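Local coordinates for protein amidase, hydantoinase/carbamoylase family (Paraburkholderia phymatum, PDB 6C0D) that probably hydrolyses N-carbamoyl-L-amino acids as a homodimeric, metal-dependent enzyme of the M20 peptidase family, at residues A[217-228]-A[286-297]. Residues are numbered along the deposited sequence; the frame is centred on the assembly and turned at random. Where two conformers were deposited one is given.
Sequences VGIREFQLRFIG and GKAVLHLQFRDA
Phe294 and Arg220 fit closely together where strands 218-227 and 287-296 run antiparallel, their axes 4.6 Å apart at the closest. With chi1 at 54°, Phe294 swings its ring back across the neighbouring strand, and Arg220 CB settles over one ring face, 3.4 Å from Phe294 CZ. The arginine suits this place because its aliphatic root pads the ring, while the chain, bent at chi2, carries the guanidinium off to salt bridges with Glu306 and Glu334. Beside it, Phe222 CE2 comes to 3.7 Å from Phe294 CE1, meeting that ring obliquely and closing in its flank. Farther along the same face, Leu290 CD1 nudges Leu224 CB at 4.0 Å, and small Ala288 leaves room for Phe226, whose ring edge points at Ala288 O. This largely apolar face lies against helices 244-262 and 299-317, giving the two-layer alpha/beta lid of M20 enzymes, the domain through which they commonly dimerise. The other face is more polar, and part of it meets the second subunit. There Gln293 and Glu221 lie side by side, amide and carboxylate nearly coplanar, and Gln293 NE2 gives a 2.7 Å bond to the anti lone pair of Glu221 OE2; Ser282 of the second subunit also bonds that nitrogen. Gln293 OE1 in turn takes both Arg295 NE and NH2 from one side of its amide plane, steadying the guanidinium. Ile219 CD1 lies over one face of that guanidinium, 3.6 Å from Arg295 NH1. Gln223, extended, lays its CG over a face of the His291 ring, a CH-pi contact, with the Gln223 amide only 10° from the ring plane; His291 also meets Phe281 of the second subunit.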
ATOM      1  N   VAL A 217     -15.072  20.866 -13.160  1.00 17.88           N
ATOM      2  CA  VAL A 217     -14.880  20.923 -11.706  1.00 17.08           C
ATOM      3  C   VAL A 217     -13.459  21.366 -11.382  1.00 19.19           C
ATOM      4  O   VAL A 217     -12.517  21.145 -12.154  1.00 19.52           O
ATOM      5  CB  VAL A 217     -15.176  19.560 -11.042  1.00 20.05           C
ATOM      6  CG1 VAL A 217     -16.668  19.187 -11.196  1.00 19.78           C
ATOM      7  CG2 VAL A 217     -14.266  18.493 -11.643  1.00 18.09           C
ATOM      8  N   GLY A 218     -13.310  22.047 -10.239  1.00 18.15           N
ATOM      9  CA  GLY A 218     -11.993  22.255  -9.677  1.00 20.20           C
ATOM     10  C   GLY A 218     -11.501  21.002  -8.965  1.00 21.24           C
ATOM     11  O   GLY A 218     -12.281  20.087  -8.689  1.00 18.27           O
ATOM     12  N   ILE A 219     -10.197  20.961  -8.684  1.00 18.82           N
ATOM     13  CA  ILE A 219      -9.541  19.765  -8.135  1.00 21.83           C
ATOM     14  C   ILE A 219      -8.596  20.156  -7.002  1.00 19.82           C
ATOM     15  O   ILE A 219      -7.907  21.181  -7.078  1.00 21.66           O
ATOM     16  CB  ILE A 219      -8.761  18.998  -9.229  1.00 21.74           C
ATOM     17  CG1 ILE A 219      -9.693  18.661 -10.414  1.00 24.15           C
ATOM     18  CG2 ILE A 219      -8.182  17.680  -8.653  1.00 19.11           C
ATOM     19  CD1 ILE A 219      -8.981  18.134 -11.659  1.00 30.12           C
ATOM     20  N   ARG A 220      -8.546  19.316  -5.952  1.00 18.81           N
ATOM     21  CA  ARG A 220      -7.510  19.394  -4.931  1.00 21.15           C
ATOM     22  C   ARG A 220      -6.922  18.006  -4.726  1.00 20.64           C
ATOM     23  O   ARG A 220      -7.645  17.005  -4.793  1.00 19.07           O
ATOM     24  CB  ARG A 220      -8.052  19.913  -3.593  1.00 24.08           C
ATOM     25  CG  ARG A 220      -8.440  21.377  -3.615  1.00 20.97           C
ATOM     26  CD  ARG A 220      -7.215  22.277  -3.820  1.00 21.64           C
ATOM     27  NE  ARG A 220      -7.583  23.686  -3.673  1.00 24.68           N
ATOM     28  CZ  ARG A 220      -8.170  24.420  -4.621  1.00 29.80           C
ATOM     29  NH1 ARG A 220      -8.440  23.912  -5.824  1.00 22.95           N
ATOM     30  NH2 ARG A 220      -8.479  25.678  -4.365  1.00 28.67           N
ATOM     31  N   GLU A 221      -5.609  17.960  -4.494  1.00 18.32           N
ATOM     32  CA  GLU A 221      -4.919  16.717  -4.159  1.00 19.88           C
ATOM     33  C   GLU A 221      -4.025  16.954  -2.954  1.00 22.88           C
ATOM     34  O   GLU A 221      -3.405  18.012  -2.839  1.00 21.14           O
ATOM     35  CB  GLU A 221      -4.098  16.213  -5.347  1.00 24.15           C
ATOM     36  CG  GLU A 221      -5.014  15.684  -6.466  1.00 25.14           C
ATOM     37  CD  GLU A 221      -4.264  15.266  -7.708  1.00 33.77           C
ATOM     38  OE1 GLU A 221      -3.149  15.774  -7.943  1.00 39.22           O
ATOM     39  OE2 GLU A 221      -4.793  14.427  -8.450  1.00 30.48           O
ATOM     40  N   PHE A 222      -3.972  15.967  -2.057  1.00 18.24           N
ATOM     41  CA  PHE A 222      -3.151  16.052  -0.859  1.00 20.29           C
ATOM     42  C   PHE A 222      -2.547  14.691  -0.563  1.00 22.03           C
ATOM     43  O   PHE A 222      -3.131  13.651  -0.891  1.00 19.07           O
ATOM     44  CB  PHE A 222      -3.961  16.474   0.369  1.00 19.50           C
ATOM     45  CG  PHE A 222      -4.475  17.884   0.304  1.00 19.50           C
ATOM     46  CD1 PHE A 222      -3.733  18.926   0.839  1.00 22.20           C
ATOM     47  CD2 PHE A 222      -5.716  18.158  -0.250  1.00 22.69           C
ATOM     48  CE1 PHE A 222      -4.203  20.226   0.793  1.00 28.22           C
ATOM     49  CE2 PHE A 222      -6.190  19.472  -0.316  1.00 23.16           C
ATOM     50  CZ  PHE A 222      -5.432  20.499   0.222  1.00 25.89           C
ATOM     51  N   GLN A 223      -1.383  14.713   0.073  1.00 19.61           N
ATOM     52  CA  GLN A 223      -0.905  13.560   0.818  1.00 20.16           C
ATOM     53  C   GLN A 223      -1.136  13.832   2.290  1.00 23.20           C
ATOM     54  O   GLN A 223      -0.938  14.952   2.771  1.00 23.11           O
ATOM     55  CB  GLN A 223       0.585  13.301   0.601  1.00 30.43           C
ATOM     56  CG  GLN A 223       0.980  12.758  -0.739  1.00 41.70           C
ATOM     57  CD  GLN A 223       2.439  12.353  -0.749  1.00 57.01           C
ATOM     58  OE1 GLN A 223       3.074  12.268   0.305  1.00 65.04           O
ATOM     59  NE2 GLN A 223       2.980  12.105  -1.933  1.00 62.04           N
ATOM     60  N   LEU A 224      -1.552  12.812   3.009  1.00 19.00           N
ATOM     61  CA  LEU A 224      -1.715  12.912   4.448  0.55 19.63           C
ATOM     62  C   LEU A 224      -0.853  11.835   5.081  1.00 20.42           C
ATOM     63  O   LEU A 224      -1.075  10.638   4.843  1.00 21.09           O
ATOM     64  CB  LEU A 224      -3.181  12.756   4.829  0.55 21.91           C
ATOM     65  CG  LEU A 224      -3.504  12.943   6.299  0.55 25.12           C
ATOM     66  CD1 LEU A 224      -3.134  14.345   6.782  0.55 34.22           C
ATOM     67  CD2 LEU A 224      -4.964  12.710   6.426  0.55 24.69           C
ATOM     68  N   ARG A 225       0.146  12.261   5.852  1.00 21.78           N
ATOM     69  CA  ARG A 225       1.101  11.371   6.501  0.53 22.33           C
ATOM     70  C   ARG A 225       0.758  11.222   7.972  1.00 25.04           C
ATOM     71  O   ARG A 225       0.331  12.185   8.616  1.00 21.25           O
ATOM     72  CB  ARG A 225       2.531  11.912   6.391  0.53 24.37           C
ATOM     73  CG  ARG A 225       3.113  11.947   4.993  0.53 33.47           C
ATOM     74  CD  ARG A 225       4.549  12.486   5.037  0.53 40.75           C
ATOM     75  NE  ARG A 225       5.145  12.579   3.706  0.53 49.27           N
ATOM     76  CZ  ARG A 225       6.159  13.381   3.393  0.53 48.47           C
ATOM     77  NH1 ARG A 225       6.684  14.176   4.313  0.53 46.32           N
ATOM     78  NH2 ARG A 225       6.634  13.402   2.153  0.53 51.12           N
ATOM     79  N   PHE A 226       0.983  10.022   8.505  1.00 19.36           N
ATOM     80  CA  PHE A 226       0.758   9.708   9.908  1.00 18.24           C
ATOM     81  C   PHE A 226       2.058   9.173  10.474  1.00 22.04           C
ATOM     82  O   PHE A 226       2.665   8.274   9.885  1.00 21.03           O
ATOM     83  CB  PHE A 226      -0.379   8.692  10.060  1.00 17.30           C
ATOM     84  CG  PHE A 226      -1.684   9.244   9.598  1.00 20.95           C
ATOM     85  CD1 PHE A 226      -2.025   9.209   8.250  1.00 20.79           C
ATOM     86  CD2 PHE A 226      -2.529   9.879  10.493  1.00 21.81           C
ATOM     87  CE1 PHE A 226      -3.223   9.762   7.794  1.00 19.05           C
ATOM     88  CE2 PHE A 226      -3.735  10.440  10.050  1.00 21.00           C
ATOM     89  CZ  PHE A 226      -4.075  10.382   8.696  1.00 18.53           C
ATOM     90  N   ILE A 227       2.511   9.764  11.577  1.00 19.00           N
ATOM     91  CA  ILE A 227       3.797   9.415  12.159  1.00 18.77           C
ATOM     92  C   ILE A 227       3.527   8.862  13.540  1.00 22.90           C
ATOM     93  O   ILE A 227       3.150   9.608  14.455  1.00 22.67           O
ATOM     94  CB  ILE A 227       4.758  10.608  12.223  1.00 20.50           C
ATOM     95  CG1 ILE A 227       5.045  11.167  10.815  1.00 24.39           C
ATOM     96  CG2 ILE A 227       6.057  10.171  12.872  1.00 23.85           C
ATOM     97  CD1 ILE A 227       4.033  12.191  10.337  1.00 29.51           C
ATOM     98  N   GLY A 228       3.717   7.557  13.691  1.00 19.06           N
ATOM     99  CA  GLY A 228       3.562   6.900  14.964  1.00 18.83           C
ATOM    100  C   GLY A 228       4.858   6.227  15.375  1.00 26.38           C
ATOM    101  O   GLY A 228       5.924   6.846  15.306  1.00 23.84           O
ATOM    102  N   GLY A 286       4.845   2.116  11.846  1.00 18.66           N
ATOM    103  CA  GLY A 286       5.270   3.361  12.465  1.00 21.71           C
ATOM    104  C   GLY A 286       4.988   4.602  11.634  1.00 23.68           C
ATOM    105  O   GLY A 286       5.031   5.732  12.141  1.00 22.66           O
ATOM    106  N   LYS A 287       4.716   4.402  10.347  1.00 18.73           N
ATOM    107  CA  LYS A 287       4.356   5.481   9.434  1.00 18.37           C
ATOM    108  C   LYS A 287       3.307   4.975   8.460  1.00 20.97           C
ATOM    109  O   LYS A 287       3.245   3.781   8.158  1.00 20.64           O
ATOM    110  CB  LYS A 287       5.561   6.011   8.638  1.00 20.28           C
ATOM    111  CG  LYS A 287       6.650   6.654   9.492  1.00 29.99           C
ATOM    112  CD  LYS A 287       7.810   7.155   8.624  1.00 36.41           C
ATOM    113  CE  LYS A 287       8.905   7.794   9.481  1.00 54.54           C
ATOM    114  NZ  LYS A 287      10.115   8.169   8.682  1.00 61.36           N
ATOM    115  N   ALA A 288       2.496   5.903   7.951  1.00 18.41           N
ATOM    116  CA  ALA A 288       1.439   5.576   7.006  1.00 18.21           C
ATOM    117  C   ALA A 288       1.116   6.835   6.210  1.00 17.10           C
ATOM    118  O   ALA A 288       1.197   7.948   6.741  1.00 22.55           O
ATOM    119  CB  ALA A 288       0.188   5.060   7.717  1.00 16.41           C
ATOM    120  N   VAL A 289       0.727   6.661   4.949  1.00 18.05           N
ATOM    121  CA  VAL A 289       0.391   7.799   4.096  0.76 18.83           C
ATOM    122  C   VAL A 289      -0.792   7.426   3.215  1.00 22.41           C
ATOM    123  O   VAL A 289      -0.901   6.289   2.738  1.00 18.43           O
ATOM    124  CB  VAL A 289       1.608   8.251   3.251  0.76 19.53           C
ATOM    125  CG1 VAL A 289       2.092   7.119   2.367  0.76 22.90           C
ATOM    126  CG2 VAL A 289       1.256   9.489   2.396  0.76 24.58           C
ATOM    127  N   LEU A 290      -1.707   8.379   3.031  1.00 16.37           N
ATOM    128  CA  LEU A 290      -2.776   8.201   2.063  1.00 18.88           C
ATOM    129  C   LEU A 290      -2.696   9.331   1.047  1.00 18.92           C
ATOM    130  O   LEU A 290      -2.176  10.414   1.337  1.00 20.54           O
ATOM    131  CB  LEU A 290      -4.173   8.167   2.719  1.00 19.16           C
ATOM    132  CG  LEU A 290      -4.765   9.415   3.411  1.00 19.52           C
ATOM    133  CD1 LEU A 290      -5.309  10.476   2.404  1.00 16.47           C
ATOM    134  CD2 LEU A 290      -5.888   8.988   4.329  1.00 21.06           C
ATOM    135  N   HIS A 291      -3.212   9.066  -0.143  1.00 16.75           N
ATOM    136  CA  HIS A 291      -3.401  10.081  -1.167  1.00 19.38           C
ATOM    137  C   HIS A 291      -4.891  10.380  -1.278  1.00 15.83           C
ATOM    138  O   HIS A 291      -5.707   9.451  -1.379  1.00 17.71           O
ATOM    139  CB  HIS A 291      -2.838   9.601  -2.506  1.00 22.10           C
ATOM    140  CG  HIS A 291      -1.362   9.347  -2.477  1.00 30.21           C
ATOM    141  ND1 HIS A 291      -0.596   9.267  -3.620  1.00 47.02           N
ATOM    142  CD2 HIS A 291      -0.512   9.155  -1.442  1.00 40.24           C
ATOM    143  CE1 HIS A 291       0.666   9.053  -3.287  1.00 44.81           C
ATOM    144  NE2 HIS A 291       0.743   8.982  -1.972  1.00 35.50           N
ATOM    145  N   LEU A 292      -5.245  11.667  -1.228  1.00 17.71           N
ATOM    146  CA  LEU A 292      -6.625  12.126  -1.227  1.00 16.14           C
ATOM    147  C   LEU A 292      -6.824  13.091  -2.387  1.00 20.79           C
ATOM    148  O   LEU A 292      -6.000  13.989  -2.599  1.00 19.57           O
ATOM    149  CB  LEU A 292      -6.979  12.843   0.084  1.00 14.99           C
ATOM    150  CG  LEU A 292      -8.366  13.483   0.176  1.00 18.80           C
ATOM    151  CD1 LEU A 292      -9.429  12.377   0.286  1.00 17.98           C
ATOM    152  CD2 LEU A 292      -8.456  14.427   1.363  1.00 19.82           C
ATOM    153  N   GLN A 293      -7.908  12.905  -3.128  1.00 17.22           N
ATOM    154  CA  GLN A 293      -8.295  13.846  -4.176  1.00 17.27           C
ATOM    155  C   GLN A 293      -9.731  14.255  -3.914  1.00 16.98           C
ATOM    156  O   GLN A 293     -10.518  13.452  -3.419  1.00 18.20           O
ATOM    157  CB  GLN A 293      -8.190  13.204  -5.564  1.00 16.64           C
ATOM    158  CG  GLN A 293      -8.521  14.147  -6.728  1.00 16.42           C
ATOM    159  CD  GLN A 293      -8.482  13.396  -8.046  1.00 20.63           C
ATOM    160  OE1 GLN A 293      -9.494  12.870  -8.492  1.00 18.86           O
ATOM    161  NE2 GLN A 293      -7.298  13.311  -8.651  1.00 20.38           N
ATOM    162  N   PHE A 294     -10.083  15.502  -4.237  1.00 16.06           N
ATOM    163  CA  PHE A 294     -11.502  15.825  -4.256  1.00 18.51           C
ATOM    164  C   PHE A 294     -11.768  16.888  -5.315  1.00 19.42           C
ATOM    165  O   PHE A 294     -10.870  17.631  -5.731  1.00 16.11           O
ATOM    166  CB  PHE A 294     -12.056  16.242  -2.875  1.00 14.73           C
ATOM    167  CG  PHE A 294     -11.314  17.370  -2.188  1.00 19.44           C
ATOM    168  CD1 PHE A 294     -10.256  17.092  -1.325  1.00 20.63           C
ATOM    169  CD2 PHE A 294     -11.734  18.697  -2.332  1.00 17.20           C
ATOM    170  CE1 PHE A 294      -9.595  18.121  -0.645  1.00 24.87           C
ATOM    171  CE2 PHE A 294     -11.070  19.740  -1.650  1.00 20.73           C
ATOM    172  CZ  PHE A 294     -10.005  19.444  -0.805  1.00 25.08           C
ATOM    173  N   ARG A 295     -13.014  16.902  -5.790  1.00 17.23           N
ATOM    174  CA  ARG A 295     -13.412  17.766  -6.900  1.00 18.27           C
ATOM    175  C   ARG A 295     -14.814  18.287  -6.660  1.00 19.52           C
ATOM    176  O   ARG A 295     -15.657  17.586  -6.098  1.00 17.74           O
ATOM    177  CB  ARG A 295     -13.404  17.032  -8.255  1.00 17.00           C
ATOM    178  CG  ARG A 295     -12.127  16.237  -8.532  1.00 18.42           C
ATOM    179  CD  ARG A 295     -12.093  15.727  -9.978  1.00 18.12           C
ATOM    180  NE  ARG A 295     -11.063  14.699 -10.149  1.00 21.66           N
ATOM    181  CZ  ARG A 295     -10.458  14.422 -11.299  1.00 24.59           C
ATOM    182  NH1 ARG A 295     -10.772  15.105 -12.395  1.00 23.95           N
ATOM    183  NH2 ARG A 295      -9.520  13.480 -11.352  1.00 21.90           N
ATOM    184  N   ASP A 296     -15.065  19.513  -7.126  1.00 17.44           N
ATOM    185  CA  ASP A 296     -16.402  20.068  -7.039  1.00 16.28           C
ATOM    186  C   ASP A 296     -16.509  21.233  -8.021  1.00 19.70           C
ATOM    187  O   ASP A 296     -15.518  21.894  -8.329  1.00 18.47           O
ATOM    188  CB  ASP A 296     -16.724  20.535  -5.619  1.00 19.77           C
ATOM    189  CG  ASP A 296     -18.215  20.682  -5.390  1.00 22.59           C
ATOM    190  OD1 ASP A 296     -18.896  19.633  -5.282  1.00 21.56           O
ATOM    191  OD2 ASP A 296     -18.718  21.834  -5.359  1.00 21.05           O
ATOM    192  N   ALA A 297     -17.726  21.477  -8.495  1.00 18.42           N
ATOM    193  CA  ALA A 297     -17.958  22.601  -9.404  1.00 17.85           C
ATOM    194  C   ALA A 297     -18.123  23.931  -8.685  1.00 22.64           C
ATOM    195  O   ALA A 297     -18.072  24.987  -9.337  1.00 20.59           O
ATOM    196  CB  ALA A 297     -19.218  22.340 -10.236  1.00 21.27           C
TER